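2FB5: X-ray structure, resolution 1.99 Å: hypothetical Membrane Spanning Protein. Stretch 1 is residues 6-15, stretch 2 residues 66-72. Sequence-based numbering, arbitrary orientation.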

# COMPACT_ATOMS: atom_id res chain seq x y z
N HIS A 6 -7.95 6.11 3.66
CA HIS A 6 -9.32 6.47 3.30
C HIS A 6 -9.46 6.73 1.79
O HIS A 6 -10.37 6.18 1.16
N GLU A 7 -8.56 7.52 1.22
CA GLU A 7 -8.60 7.85 -0.21
C GLU A 7 -8.44 6.61 -1.09
O GLU A 7 -9.02 6.53 -2.18
N TRP A 8 -7.63 5.66 -0.63
CA TRP A 8 -7.45 4.41 -1.36
C TRP A 8 -8.76 3.62 -1.44
O TRP A 8 -9.15 3.12 -2.50
N GLY A 9 -9.43 3.50 -0.30
CA GLY A 9 -10.79 2.97 -0.25
C GLY A 9 -11.72 3.66 -1.22
O GLY A 9 -12.51 3.01 -1.90
N LEU A 10 -11.64 4.99 -1.31
CA LEU A 10 -12.54 5.73 -2.22
C LEU A 10 -12.21 5.44 -3.68
O LEU A 10 -13.12 5.29 -4.49
N SER A 11 -10.93 5.39 -4.00
CA SER A 11 -10.48 5.05 -5.34
C SER A 11 -11.00 3.67 -5.70
O SER A 11 -11.53 3.47 -6.80
N GLU A 12 -10.86 2.73 -4.77
CA GLU A 12 -11.25 1.35 -5.02
C GLU A 12 -12.75 1.22 -5.24
O GLU A 12 -13.18 0.40 -6.05
N GLU A 13 -13.54 2.03 -4.56
CA GLU A 13 -14.99 1.99 -4.76
C GLU A 13 -15.41 2.58 -6.11
O GLU A 13 -16.39 2.12 -6.70
N LEU A 14 -14.69 3.60 -6.58
CA LEU A 14 -14.92 4.16 -7.92
C LEU A 14 -14.60 3.15 -9.02
O LEU A 14 -15.32 3.09 -10.04
N LYS A 15 -13.54 2.37 -8.80
CA LYS A 15 -13.15 1.27 -9.68
C LYS A 15 -14.26 0.22 -9.76
O LYS A 15 -14.62 -0.23 -10.84
N ILE A 66 -8.91 10.29 -12.09
CA ILE A 66 -8.59 11.59 -11.47
C ILE A 66 -8.32 11.34 -9.98
O ILE A 66 -7.32 11.80 -9.45
N GLN A 67 -9.21 10.57 -9.35
CA GLN A 67 -9.06 10.20 -7.93
C GLN A 67 -7.77 9.41 -7.64
O GLN A 67 -7.05 9.75 -6.71
N ALA A 68 -7.50 8.38 -8.44
CA ALA A 68 -6.35 7.52 -8.23
C ALA A 68 -5.02 8.24 -8.49
O ALA A 68 -4.05 8.07 -7.73
N TYR A 69 -4.98 9.05 -9.54
CA TYR A 69 -3.76 9.78 -9.91
C TYR A 69 -3.49 11.05 -9.11
O TYR A 69 -2.34 11.45 -8.94
N LEU A 70 -4.56 11.70 -8.64
CA LEU A 70 -4.42 13.01 -7.99
C LEU A 70 -4.61 13.03 -6.46
O LEU A 70 -4.05 13.89 -5.79
N SER A 71 -5.37 12.08 -5.91
CA SER A 71 -5.69 12.16 -4.47
C SER A 71 -4.47 12.20 -3.54
O SER A 71 -4.55 12.83 -2.49
N PRO A 72 -3.36 11.51 -3.89
CA PRO A 72 -2.19 11.62 -3.02
C PRO A 72 -1.49 12.98 -3.07
O PRO A 72 -0.63 13.26 -2.23

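A glutamine, rather than an apolar side chain, is the knob of this helix contact: Gln67 sits in a hole formed by Glu7, Leu10, Ser11 and Leu14, and its amide nitrogen reaches both the backbone and the side chain of Glu7. The two helices run roughly antiparallel, at 149° between their N-to-C directions, with axes 9.2 Å apart at closest approach. The contact is small, burying 259 Å² over both sides, and the backbones come near each other at Ser11 and Ala68, whose CA atoms lie 5.6 Å apart.

Gln67 points toward stretch 1 with chi1 t and chi2 p, and it has the largest covered area of any residue here, 92 Å². Its NE2 donates to Glu7 OE1 at 2.8 Å, nearly straight at 174°, and to Glu7 O at 3.2 Å with a more bent angle of 144°. Glu7 O also accepts the helical hydrogen bond from Ser11 N at 2.9 Å, so the glutamine joins a carbonyl already engaged in its own helix. Glu7 points toward stretch 2, and its m, m rotamer with chi3 at -47° brings the carboxylate to the amide; its OE1 also lies 3.8 Å from Ser71 CB. Water 1 closes the polar end of the contact by donating to Glu7 OE1 at 2.5 Å and to Gln67 OE1 at 2.8 Å, so both ends of the glutamine amide are linked to the same carboxylate oxygen, one directly and one through water.

The aliphatic part of Gln67 packs against Leu14 and Ser11. Leu14, m and t, points inward and places CD1 3.7 Å from Gln67 CB. Ser11, chi1 m, is directed sideways and buried; its OG lies 3.2 Å from Gln67 CG and 3.9 Å from Ala68 CA. Leu10, also m and t, points toward stretch 2 and makes a slight contact with the amide nitrogen, its CB 3.9 Å from Gln67 NE2. The methyl of Ala68, sideways like Ser11, comes to 4.4 Å between its CB and Ser11 OG, so these two short side chains accompany the close backbone approach.

Ser71 points toward stretch 1 with chi1 p. Its OG donates back to Gln67 O at 2.8 Å. Ser71 OG stands 4.3 Å from Ser11 OG, and water 2 spans that gap, lying 2.8 Å from Ser11 OG and donating a weak hydrogen bond to Ser71 OG at 3.4 Å. Trp8 and Tyr69 point away and take no part.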

# COMPACT_ATOMS: atom_id res chain seq x y z
CB HIS A 6 -9.79 7.68 4.13
CG HIS A 6 -11.19 8.12 3.83
ND1 HIS A 6 -12.30 7.60 4.48
CD2 HIS A 6 -11.67 9.07 2.99
CE1 HIS A 6 -13.39 8.18 4.03
NE2 HIS A 6 -13.04 9.08 3.13
CB GLU A 7 -7.51 8.89 -0.57
CG GLU A 7 -7.74 10.29 0.05
CD GLU A 7 -9.10 10.88 -0.30
OE1 GLU A 7 -9.49 10.85 -1.49
OE2 GLU A 7 -9.80 11.37 0.62
CB TRP A 8 -6.38 3.56 -0.71
CG TRP A 8 -5.99 2.39 -1.54
CD1 TRP A 8 -6.02 2.30 -2.90
CD2 TRP A 8 -5.52 1.13 -1.06
NE1 TRP A 8 -5.61 1.06 -3.30
CE2 TRP A 8 -5.29 0.32 -2.20
CE3 TRP A 8 -5.27 0.60 0.21
CZ2 TRP A 8 -4.79 -0.99 -2.10
CZ3 TRP A 8 -4.79 -0.71 0.31
CH2 TRP A 8 -4.56 -1.49 -0.84
CB LEU A 10 -12.49 7.23 -1.97
CG LEU A 10 -13.02 7.71 -0.61
CD1 LEU A 10 -12.88 9.23 -0.51
CD2 LEU A 10 -14.47 7.29 -0.36
CB SER A 11 -8.96 5.03 -5.41
OG SER A 11 -8.42 6.32 -5.17
CB GLU A 12 -10.78 0.42 -3.89
CG GLU A 12 -9.31 0.09 -3.95
CD GLU A 12 -8.97 -0.85 -5.09
OE1 GLU A 12 -9.56 -1.96 -5.15
OE2 GLU A 12 -8.13 -0.47 -5.92
CB GLU A 13 -15.74 2.69 -3.63
CG GLU A 13 -15.81 1.88 -2.34
CD GLU A 13 -16.53 0.52 -2.48
OE1 GLU A 13 -17.51 0.41 -3.28
OE2 GLU A 13 -16.11 -0.43 -1.77
CB LEU A 14 -14.08 5.43 -8.13
CG LEU A 14 -14.54 6.64 -7.30
CD1 LEU A 14 -13.59 7.81 -7.50
CD2 LEU A 14 -15.97 7.04 -7.65
CB LYS A 15 -11.83 0.64 -9.20
CG LYS A 15 -11.26 -0.43 -10.15
CD LYS A 15 -9.73 -0.55 -10.04
CE LYS A 15 -9.30 -1.34 -8.81
NZ LYS A 15 -7.83 -1.39 -8.74
CB ILE A 66 -9.70 12.66 -11.71
CG1 ILE A 66 -9.74 13.13 -13.18
CG2 ILE A 66 -9.59 13.86 -10.74
CD1 ILE A 66 -8.38 13.52 -13.80
CB GLN A 67 -10.31 9.44 -7.45
CG GLN A 67 -10.22 8.79 -6.04
CD GLN A 67 -10.06 9.78 -4.90
OE1 GLN A 67 -10.37 10.97 -5.03
NE2 GLN A 67 -9.61 9.27 -3.74
CB ALA A 68 -6.45 6.25 -9.10
CB TYR A 69 -3.77 10.13 -11.39
CG TYR A 69 -3.70 8.96 -12.34
CD1 TYR A 69 -3.02 7.78 -11.99
CD2 TYR A 69 -4.28 9.03 -13.60
CE1 TYR A 69 -2.96 6.69 -12.88
CE2 TYR A 69 -4.23 7.96 -14.49
CZ TYR A 69 -3.57 6.80 -14.13
OH TYR A 69 -3.51 5.74 -15.02
CB LEU A 70 -5.32 14.08 -8.65
CG LEU A 70 -5.12 14.41 -10.13
CD1 LEU A 70 -5.93 15.67 -10.53
CD2 LEU A 70 -3.64 14.60 -10.51
CB SER A 71 -6.71 11.11 -4.02
OG SER A 71 -6.12 9.82 -4.03
CB PRO A 72 -1.24 10.54 -3.57
CG PRO A 72 -2.07 9.67 -4.42
CD PRO A 72 -3.12 10.55 -4.99
O HOH W 1 -11.43 12.00 -2.62
O HOH W 2 -5.96 6.40 -3.93